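Local coordinates for protein BpsB (PgaB), Poly-beta-1,6-N-acetyl-D-glucosamine N-deacetylase (Bordetella bronchiseptica RB50, PDB 5BU6) that removes acetyl groups from the biofilm polysaccharide poly-beta-1,6-N-acetyl-D-glucosamine, probably as a metal-dependent family 4 carbohydrate esterase, at residues D65-V70 with V253-I258; D31-F36 with L242-G247; S88-V93 with L140-Q145; F82-A87 with N157-V162. The protein carries 5 engineered substitutions. All coordinates share one frame; numbering follows the deposited sequence.

Starting at the N terminus, the chain first passes 31-36, then 65-70 at the end of helix 60-67, then 82-87 and 88-93, which follow each other directly. Contact 3 closes the innermost loop, where helix 137-145 meets helix 88-100. Contact 4 encloses it, joining the end of strand 77-83 to the loop before strand 161-163 through nickel; V93 packs on F82 between these two contacts. Both are nested inside contacts 1 and 2, which cross each other: 242-247 returns to 31-36 before 253-258 returns to 65-70. The last two segments share the loop between strands 240-242 and 261-266, and I258 O probably hydrogen-bonds T243 N.

Contact 1. Residues D65-V70 with V253-I258; sequences DSRAGV and VALTQI
R67, near the C-terminal end of helix 60-67, has its CB directed at segment 253-258, and its guanidinium reaches the backbone carbonyl of V253. The first torsion sets CG anti to the carbonyl carbon, beside the backbone N (chi1 -73°), and the chain then bends at chi2 and runs straight through chi3. R67 CG passes the methyl CD1 of L255 at 4.1 Å. Further out, R67 NE comes within 4.2 Å of L255 CD2, the same methyl that lies over the centre of one guanidinium face, 3.8 Å from R67 CZ. The two side chains run antiparallel alongside one another, the leucine methyl under the flat end of the arginine. At the far edge, both terminal nitrogens converge on one acceptor: R67 NH1 is 2.9 Å and R67 NH2 3.0 Å from V253 O. The oxygen lies in the guanidinium plane, but because it is shared neither bond is straight, with N-H...O angles of 147° and 145°. The double grip and the methyl over the face together limit rotation of the group. Behind R67 the helix ends in a Schellman motif: V70 N bonds to D65 O, G69 N binds S66 O weakly, and G69 takes positive phi. Across the contact, L255 and I258 are tied by backbone bonds to G241. The contact thus joins a helix C terminus to the loop between strands 240-242 and 261-266, by a bifurcated hydrogen bond from two arginine nitrogens to one backbone carbonyl, close to a Schellman motif at the periphery of this alpha/beta deacetylase fold.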
# COMPACT_ATOMS: atom_id res chain seq x y z
N ASP A 65 -3.09 -17.20 -8.34
CA ASP A 65 -3.02 -18.48 -9.05
C ASP A 65 -2.66 -19.64 -8.13
O ASP A 65 -3.15 -20.75 -8.31
CB ASP A 65 -2.00 -18.41 -10.20
CG ASP A 65 -2.46 -17.52 -11.36
OD1 ASP A 65 -3.62 -17.07 -11.37
OD2 ASP A 65 -1.65 -17.28 -12.28
N SER A 66 -1.81 -19.40 -7.13
CA SER A 66 -1.43 -20.49 -6.23
C SER A 66 -2.60 -20.86 -5.35
O SER A 66 -2.82 -22.04 -5.05
CB SER A 66 -0.21 -20.12 -5.38
OG SER A 66 -0.51 -19.04 -4.49
N ARG A 67 -3.37 -19.86 -4.94
CA ARG A 67 -4.53 -20.10 -4.08
C ARG A 67 -5.61 -20.86 -4.84
O ARG A 67 -6.27 -21.75 -4.29
CB ARG A 67 -5.08 -18.77 -3.53
CG ARG A 67 -4.19 -18.12 -2.44
CD ARG A 67 -4.17 -18.98 -1.19
NE ARG A 67 -3.31 -18.46 -0.13
CZ ARG A 67 -3.75 -17.86 0.97
NH1 ARG A 67 -5.05 -17.67 1.15
NH2 ARG A 67 -2.89 -17.43 1.89
N ALA A 68 -5.80 -20.51 -6.12
CA ALA A 68 -6.76 -21.21 -6.97
C ALA A 68 -6.27 -22.61 -7.37
O ALA A 68 -7.01 -23.39 -7.98
CB ALA A 68 -7.06 -20.38 -8.21
N GLY A 69 -5.03 -22.92 -7.02
CA GLY A 69 -4.48 -24.25 -7.24
C GLY A 69 -4.06 -24.55 -8.67
O GLY A 69 -3.98 -25.71 -9.08
N VAL A 70 -3.79 -23.49 -9.42
CA VAL A 70 -3.40 -23.59 -10.83
C VAL A 70 -1.88 -23.74 -10.99
O VAL A 70 -1.39 -24.54 -11.77
CB VAL A 70 -3.89 -22.34 -11.61
CG1 VAL A 70 -3.23 -22.25 -12.98
CG2 VAL A 70 -5.41 -22.38 -11.75
N VAL A 253 -4.38 -17.98 6.17
CA VAL A 253 -4.54 -16.52 6.14
C VAL A 253 -5.34 -16.10 4.91
O VAL A 253 -4.92 -16.36 3.78
CB VAL A 253 -3.18 -15.78 6.09
CG1 VAL A 253 -3.39 -14.25 6.09
CG2 VAL A 253 -2.30 -16.21 7.27
N ALA A 254 -6.49 -15.46 5.12
CA ALA A 254 -7.29 -14.95 3.99
C ALA A 254 -6.54 -13.88 3.23
O ALA A 254 -5.78 -13.11 3.84
CB ALA A 254 -8.63 -14.40 4.48
N LEU A 255 -6.77 -13.77 1.92
CA LEU A 255 -6.07 -12.76 1.13
C LEU A 255 -6.57 -11.36 1.47
O LEU A 255 -5.98 -10.38 1.04
CB LEU A 255 -6.21 -13.01 -0.38
CG LEU A 255 -5.47 -14.24 -0.92
CD1 LEU A 255 -5.51 -14.25 -2.44
CD2 LEU A 255 -4.02 -14.38 -0.41
N THR A 256 -7.63 -11.26 2.27
CA THR A 256 -8.10 -9.97 2.75
C THR A 256 -7.26 -9.46 3.92
O THR A 256 -7.36 -8.30 4.30
CB THR A 256 -9.56 -10.04 3.22
OG1 THR A 256 -9.65 -11.06 4.23
CG2 THR A 256 -10.50 -10.38 2.06
N GLN A 257 -6.46 -10.35 4.50
CA GLN A 257 -5.69 -10.04 5.70
C GLN A 257 -4.20 -10.33 5.54
O GLN A 257 -3.55 -10.80 6.48
CB GLN A 257 -6.21 -10.85 6.90
CG GLN A 257 -7.71 -10.80 7.11
CD GLN A 257 -8.17 -9.44 7.56
OE1 GLN A 257 -7.46 -8.74 8.29
NE2 GLN A 257 -9.36 -9.04 7.11
N ILE A 258 -3.66 -10.01 4.37
CA ILE A 258 -2.27 -10.32 4.06
C ILE A 258 -1.29 -9.60 5.01
O ILE A 258 -1.40 -8.40 5.27
CB ILE A 258 -1.97 -9.96 2.60
CG1 ILE A 258 -2.74 -10.90 1.65
CG2 ILE A 258 -0.48 -10.06 2.28
CD1 ILE A 258 -2.53 -10.54 0.18

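Contact 2. Residues D31-F36 with L242-G247; sequences DMPDQF and LTLQPG
L244 turns its methyl CD1 toward P33 and M32, and this one carbon makes the apolar core of a small contact. P33 CD lies 3.9 Å from L244 CD1, while the sulfur of M32, SD, lies 4.0 Å from the same methyl. The proline ring is set crosswise to the leucine side chain, and P33 CG also rests against the leucine backbone, 3.8 Å from L244 O. M32 starts with CB directed away from L244; bends at chi2 (-49°) and chi3 (-116°) fold the thioether back so that sulfur meets the methyl. No hydrogen bond crosses the contact, which is held by van der Waals packing alone. On the inner side an ST turn, T243 OG1 accepting from Q245 N, shapes the backbone around L244. The flanking residues are looser: D31 is exposed and poorly ordered, and D34 and F36 are exposed, D34 OD1 accepting from F36 N in an Asx turn. A thiocyanate ion, probably from the crystallisation liquor, lies about 3 Å from the L244 side chain, and the M32 side chain comes within about 7 Å of the nickel of contact 4. M32 also touches Y222, whose ring meets H159, so this packing of two loops probably borders the metal pocket. With Q35 lying on strand 261-266, it brings the loop between strands 14-20 and 41-42 against the loop that follows strand 240-242.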
# COMPACT_ATOMS: atom_id res chain seq x y z
N ASP A 31 0.02 3.43 14.58
CA ASP A 31 0.75 2.52 15.45
C ASP A 31 1.60 1.59 14.59
O ASP A 31 1.24 0.44 14.36
CB ASP A 31 -0.20 1.73 16.34
CG ASP A 31 0.47 1.19 17.58
OD1 ASP A 31 1.28 1.92 18.18
OD2 ASP A 31 0.18 0.03 17.96
N MET A 32 2.71 2.12 14.10
CA MET A 32 3.55 1.39 13.16
C MET A 32 4.31 0.27 13.86
O MET A 32 4.46 0.30 15.08
CB MET A 32 4.52 2.34 12.45
CG MET A 32 3.84 3.54 11.79
SD MET A 32 2.43 3.08 10.76
CE MET A 32 3.02 3.58 9.14
N PRO A 33 4.76 -0.73 13.08
CA PRO A 33 5.69 -1.75 13.58
C PRO A 33 7.05 -1.16 13.95
O PRO A 33 7.51 -0.20 13.34
CB PRO A 33 5.82 -2.72 12.41
CG PRO A 33 4.57 -2.53 11.62
CD PRO A 33 4.22 -1.08 11.76
N ASP A 34 7.68 -1.75 14.96
CA ASP A 34 8.96 -1.28 15.48
C ASP A 34 10.09 -1.29 14.44
O ASP A 34 10.28 -2.27 13.73
CB ASP A 34 9.36 -2.15 16.68
CG ASP A 34 10.66 -1.73 17.30
OD1 ASP A 34 10.94 -0.51 17.32
OD2 ASP A 34 11.39 -2.61 17.78
N GLN A 35 10.83 -0.19 14.36
CA GLN A 35 11.93 -0.07 13.40
C GLN A 35 13.28 0.06 14.09
O GLN A 35 14.33 0.06 13.45
CB GLN A 35 11.72 1.14 12.48
CG GLN A 35 10.45 1.11 11.65
CD GLN A 35 10.59 0.28 10.39
OE1 GLN A 35 11.21 -0.78 10.40
NE2 GLN A 35 10.02 0.77 9.30
N PHE A 36 13.24 0.19 15.41
CA PHE A 36 14.44 0.45 16.20
C PHE A 36 15.47 -0.67 16.03
O PHE A 36 15.12 -1.84 15.95
CB PHE A 36 14.07 0.62 17.67
CG PHE A 36 15.20 1.07 18.53
CD1 PHE A 36 15.67 2.37 18.45
CD2 PHE A 36 15.80 0.20 19.42
CE1 PHE A 36 16.72 2.79 19.24
CE2 PHE A 36 16.85 0.61 20.21
CZ PHE A 36 17.31 1.91 20.12
N LEU A 242 -3.96 -5.67 2.22
CA LEU A 242 -2.65 -5.79 2.84
C LEU A 242 -2.57 -4.97 4.12
O LEU A 242 -2.83 -3.76 4.10
CB LEU A 242 -1.56 -5.35 1.87
CG LEU A 242 -1.25 -6.38 0.77
CD1 LEU A 242 -2.29 -6.38 -0.35
CD2 LEU A 242 0.14 -6.14 0.21
N THR A 243 -2.17 -5.64 5.19
CA THR A 243 -2.17 -5.10 6.54
C THR A 243 -0.73 -4.82 6.97
O THR A 243 0.18 -4.98 6.18
CB THR A 243 -2.81 -6.07 7.52
OG1 THR A 243 -1.88 -7.14 7.80
CG2 THR A 243 -4.05 -6.67 6.92
N LEU A 244 -0.53 -4.40 8.21
CA LEU A 244 0.82 -4.26 8.76
C LEU A 244 1.10 -5.28 9.86
O LEU A 244 2.07 -5.16 10.62
CB LEU A 244 1.05 -2.84 9.31
CG LEU A 244 1.43 -1.78 8.28
CD1 LEU A 244 1.58 -0.43 8.95
CD2 LEU A 244 2.71 -2.17 7.56
N GLN A 245 0.25 -6.29 9.96
CA GLN A 245 0.53 -7.43 10.83
C GLN A 245 1.67 -8.20 10.19
O GLN A 245 1.63 -8.46 9.00
CB GLN A 245 -0.72 -8.30 10.98
CG GLN A 245 -0.61 -9.45 11.97
CD GLN A 245 -1.78 -10.41 11.86
OE1 GLN A 245 -2.76 -10.14 11.17
NE2 GLN A 245 -1.68 -11.55 12.55
N PRO A 246 2.73 -8.51 10.95
CA PRO A 246 3.82 -9.27 10.33
C PRO A 246 3.59 -10.78 10.45
O PRO A 246 2.73 -11.23 11.19
CB PRO A 246 5.04 -8.84 11.14
CG PRO A 246 4.48 -8.61 12.51
CD PRO A 246 3.07 -8.09 12.32
N GLY A 247 4.35 -11.56 9.71
CA GLY A 247 4.25 -12.99 9.84
C GLY A 247 4.13 -13.64 8.49
O GLY A 247 3.98 -12.96 7.48

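Contact 3. Residues S88-V93 with L140-Q145; sequences STYTKV and LREMAQ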
# COMPACT_ATOMS: atom_id res chain seq x y z
N SER A 88 10.37 8.83 -7.07
CA SER A 88 11.51 7.93 -7.08
C SER A 88 11.09 6.47 -7.34
O SER A 88 11.91 5.65 -7.75
CB SER A 88 12.26 8.02 -5.77
OG SER A 88 11.43 7.52 -4.73
N THR A 89 9.82 6.17 -7.11
CA THR A 89 9.31 4.84 -7.46
C THR A 89 9.51 4.57 -8.95
O THR A 89 9.81 3.45 -9.36
CB THR A 89 7.83 4.70 -7.10
OG1 THR A 89 7.69 4.83 -5.68
CG2 THR A 89 7.32 3.30 -7.50
N TYR A 90 9.39 5.61 -9.77
CA TYR A 90 9.53 5.45 -11.21
C TYR A 90 10.99 5.57 -11.67
O TYR A 90 11.46 4.83 -12.53
CB TYR A 90 8.66 6.47 -11.95
CG TYR A 90 8.80 6.41 -13.46
CD1 TYR A 90 8.07 5.47 -14.19
CD2 TYR A 90 9.67 7.24 -14.13
CE1 TYR A 90 8.19 5.39 -15.57
CE2 TYR A 90 9.81 7.17 -15.52
CZ TYR A 90 9.05 6.23 -16.23
OH TYR A 90 9.16 6.12 -17.59
N THR A 91 11.72 6.54 -11.13
CA THR A 91 13.05 6.78 -11.64
C THR A 91 14.09 5.89 -11.01
O THR A 91 15.15 5.66 -11.60
CB THR A 91 13.46 8.25 -11.43
OG1 THR A 91 13.33 8.56 -10.04
CG2 THR A 91 12.52 9.15 -12.18
N LYS A 92 13.82 5.37 -9.81
CA LYS A 92 14.85 4.57 -9.15
C LYS A 92 14.46 3.10 -8.95
O LYS A 92 15.27 2.21 -9.20
CB LYS A 92 15.23 5.19 -7.80
CG LYS A 92 15.70 6.64 -7.90
CD LYS A 92 16.96 6.77 -8.74
CE LYS A 92 18.22 6.80 -7.88
NZ LYS A 92 19.42 7.29 -8.62
N VAL A 93 13.24 2.86 -8.48
CA VAL A 93 12.82 1.51 -8.17
C VAL A 93 12.52 0.73 -9.45
O VAL A 93 12.99 -0.39 -9.62
CB VAL A 93 11.57 1.46 -7.26
CG1 VAL A 93 11.14 0.02 -7.02
CG2 VAL A 93 11.84 2.14 -5.93
N LEU A 140 2.79 5.86 -14.09
CA LEU A 140 2.14 4.67 -13.53
C LEU A 140 1.63 3.72 -14.59
O LEU A 140 1.75 2.49 -14.46
CB LEU A 140 0.97 5.06 -12.61
CG LEU A 140 1.40 5.60 -11.25
CD1 LEU A 140 0.25 6.37 -10.63
CD2 LEU A 140 1.82 4.46 -10.32
N ARG A 141 1.03 4.27 -15.65
CA ARG A 141 0.52 3.45 -16.73
C ARG A 141 1.66 2.70 -17.40
O ARG A 141 1.51 1.54 -17.77
CB ARG A 141 -0.24 4.31 -17.74
CG ARG A 141 -0.75 3.54 -18.95
CD ARG A 141 -1.71 4.41 -19.75
NE ARG A 141 -1.87 3.98 -21.14
CZ ARG A 141 -2.67 2.99 -21.54
NH1 ARG A 141 -2.75 2.68 -22.83
NH2 ARG A 141 -3.38 2.31 -20.66
N GLU A 142 2.81 3.36 -17.55
CA GLU A 142 3.95 2.69 -18.16
C GLU A 142 4.42 1.49 -17.33
O GLU A 142 4.73 0.43 -17.88
CB GLU A 142 5.11 3.66 -18.36
CG GLU A 142 6.29 3.03 -19.09
CD GLU A 142 7.42 4.01 -19.36
OE1 GLU A 142 7.13 5.19 -19.62
OE2 GLU A 142 8.59 3.59 -19.31
N MET A 143 4.46 1.65 -16.01
CA MET A 143 4.86 0.57 -15.12
C MET A 143 3.88 -0.59 -15.20
O MET A 143 4.26 -1.76 -15.25
CB MET A 143 4.95 1.07 -13.67
CG MET A 143 6.12 2.03 -13.46
SD MET A 143 6.57 2.29 -11.74
CE MET A 143 5.00 2.76 -11.02
N ALA A 144 2.60 -0.25 -15.19
CA ALA A 144 1.55 -1.24 -15.34
C ALA A 144 1.70 -1.99 -16.65
O ALA A 144 1.52 -3.19 -16.71
CB ALA A 144 0.18 -0.58 -15.26
N GLN A 145 2.05 -1.28 -17.72
CA GLN A 145 2.14 -1.92 -19.02
C GLN A 145 3.43 -2.71 -19.21
O GLN A 145 3.55 -3.47 -20.17
CB GLN A 145 2.00 -0.89 -20.14
CG GLN A 145 0.58 -0.34 -20.25
CD GLN A 145 0.43 0.61 -21.41
OE1 GLN A 145 1.31 1.43 -21.67
NE2 GLN A 145 -0.68 0.50 -22.12
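Y90 presents the edge of its ring to helix 137-145, with CD1 packed 4.0 Å from CG of M143 and the hydroxyl carried outward to E142. Its CG stands opposite the backbone N (chi1 178°), which swings the ring from the flank of helix 88-100 across the gap. E142 comes to meet it on an extended chain, and the two flat groups stand almost perpendicular, ring and carboxylate planes 89° apart. Y90 OH sits above the carboxylate plane, about equally far from both oxygens, 3.0 Å from E142 OE1 and 3.1 Å from E142 OE2. The hydrogen bond is weak, and its one proton can go to only one oxygen at a time. On the inner side, M143 bends at chi3, which brings M143 SD within 4.2 Å of T89 O and the methyl M143 CE close to T89 CG2. M143 and T89 also rest on V106 of strand 104-108, and both touch M135. The axes of 88-93 and 140-145 come within 10.9 Å at 50°, so side chains rather than backbones bridge the gap. Helix 88-100 contains a wider pi-type turn here, in which S88 O accepts from both K92 N and V93 N. Chemically, the buried methionine packing carries the contact, while the polar end adds a weak link to an exposed glutamate that is probably ionised.

Contact 4. Residues F82-A87 with N157-V162; sequences FDDGYA and NLHRGV. With NI (nickel (II) ion), chain C.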
# COMPACT_ATOMS: atom_id res chain seq x y z
N PHE A 82 5.67 -1.26 -2.90
CA PHE A 82 6.15 0.12 -2.83
C PHE A 82 4.94 1.06 -2.82
O PHE A 82 4.30 1.24 -3.85
CB PHE A 82 7.06 0.43 -4.03
CG PHE A 82 8.28 -0.44 -4.10
CD1 PHE A 82 8.22 -1.68 -4.74
CD2 PHE A 82 9.47 -0.04 -3.51
CE1 PHE A 82 9.34 -2.50 -4.79
CE2 PHE A 82 10.60 -0.85 -3.56
CZ PHE A 82 10.53 -2.09 -4.20
N ASP A 83 4.62 1.65 -1.67
CA ASP A 83 3.41 2.49 -1.61
C ASP A 83 3.74 3.99 -1.60
O ASP A 83 4.88 4.37 -1.36
CB ASP A 83 2.57 2.15 -0.37
CG ASP A 83 2.93 0.82 0.26
OD1 ASP A 83 2.93 -0.21 -0.45
OD2 ASP A 83 3.21 0.80 1.48
N ASP A 84 2.71 4.79 -1.89
CA ASP A 84 2.65 6.25 -1.71
C ASP A 84 2.86 6.98 -3.03
O ASP A 84 2.47 8.13 -3.17
CB ASP A 84 3.64 6.79 -0.67
CG ASP A 84 3.24 6.46 0.76
OD1 ASP A 84 2.29 5.68 0.96
OD2 ASP A 84 3.90 6.97 1.69
N GLY A 85 3.48 6.31 -4.00
CA GLY A 85 3.53 6.84 -5.35
C GLY A 85 4.45 8.04 -5.55
O GLY A 85 4.24 8.85 -6.45
N TYR A 86 5.48 8.16 -4.72
CA TYR A 86 6.47 9.21 -4.93
C TYR A 86 7.25 9.01 -6.25
O TYR A 86 7.28 7.91 -6.78
CB TYR A 86 7.42 9.28 -3.74
CG TYR A 86 6.83 10.00 -2.54
CD1 TYR A 86 6.84 11.40 -2.46
CD2 TYR A 86 6.26 9.30 -1.49
CE1 TYR A 86 6.31 12.05 -1.36
CE2 TYR A 86 5.73 9.94 -0.39
CZ TYR A 86 5.76 11.32 -0.33
OH TYR A 86 5.22 11.96 0.77
N ALA A 87 7.89 10.08 -6.75
CA ALA A 87 8.52 10.05 -8.07
C ALA A 87 9.65 9.04 -8.17
O ALA A 87 9.87 8.45 -9.24
CB ALA A 87 9.06 11.45 -8.43
N ASN A 157 -8.28 9.21 -0.15
CA ASN A 157 -7.89 10.21 0.83
C ASN A 157 -7.96 9.67 2.26
O ASN A 157 -8.47 10.33 3.15
CB ASN A 157 -8.76 11.46 0.68
CG ASN A 157 -8.23 12.65 1.43
OD1 ASN A 157 -7.03 12.74 1.74
ND2 ASN A 157 -9.12 13.59 1.74
N LEU A 158 -7.48 8.46 2.48
CA LEU A 158 -7.47 7.92 3.85
C LEU A 158 -6.06 7.87 4.41
O LEU A 158 -5.85 7.33 5.49
CB LEU A 158 -8.08 6.52 3.88
CG LEU A 158 -9.53 6.47 3.41
CD1 LEU A 158 -9.98 5.03 3.42
CD2 LEU A 158 -10.43 7.32 4.27
N HIS A 159 -5.10 8.42 3.68
CA HIS A 159 -3.70 8.36 4.10
C HIS A 159 -3.37 9.57 4.98
O HIS A 159 -2.46 10.35 4.68
CB HIS A 159 -2.78 8.27 2.87
CG HIS A 159 -1.46 7.60 3.15
ND1 HIS A 159 -0.61 8.03 4.14
CD2 HIS A 159 -0.84 6.56 2.55
CE1 HIS A 159 0.47 7.27 4.15
NE2 HIS A 159 0.35 6.37 3.20
N ARG A 160 -4.14 9.73 6.06
CA ARG A 160 -3.98 10.89 6.93
C ARG A 160 -4.70 10.64 8.23
O ARG A 160 -5.44 9.66 8.37
CB ARG A 160 -4.54 12.14 6.26
CG ARG A 160 -6.02 11.97 5.96
CD ARG A 160 -6.66 13.13 5.23
NE ARG A 160 -8.02 12.71 4.86
CZ ARG A 160 -9.12 13.01 5.54
NH1 ARG A 160 -10.29 12.54 5.12
NH2 ARG A 160 -9.08 13.78 6.62
N GLY A 161 -4.50 11.54 9.18
CA GLY A 161 -5.18 11.47 10.45
C GLY A 161 -6.44 12.31 10.43
O GLY A 161 -6.50 13.31 9.73
N VAL A 162 -7.43 11.88 11.20
CA VAL A 162 -8.66 12.63 11.39
C VAL A 162 -8.94 12.77 12.88
O VAL A 162 -8.32 12.08 13.69
CB VAL A 162 -9.88 11.97 10.74
CG1 VAL A 162 -9.64 11.75 9.27
CG2 VAL A 162 -10.22 10.65 11.44
NI NI C . 1.67 4.81 2.77
O HOH W 1 3.16 3.36 2.35
O HOH W 2 3.33 5.77 3.78
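D84 and H159 meet through a nickel ion rather than by a hydrogen bond: D84 OD1 and H159 NE2 lie 3.0 Å apart because each is a ligand of the metal. D84 OD1 binds nickel at 2.1 Å, and H159 NE2 binds at the same distance. The carboxylate binds monodentately, D84 OD2 standing 3.3 Å from the nickel; OD2 instead accepts a short hydrogen bond from water 2, itself a nickel ligand. Water 1, the other bound water, donates to D83 OD2 at 2.7 Å, so the neighbouring aspartate helps place the coordination shell without being a ligand. Water 2 also lies in the plane of the imidazole, at its edge. Carboxylate and imidazole planes stand 78° apart. D84 has positive phi (102°) and directs its carboxylate at the metal from the end of strand 77-83. H159 is the centre of an inverse gamma turn; its CG, anti to the backbone N (chi1 -154°), carries NE2 to the nickel, and its hydrogen-bonded ND1 probably fixes the ring's rotation. Y222 meets the H159 ring edge-to-face. H154 NE2 is the third protein ligand, and one further atom from outside the two segments completes six. An aspartate from the FDDG sequence and two histidines, H154 and H159, five residues apart, form the Asp-His-His metal site characteristic of family 4 carbohydrate esterases.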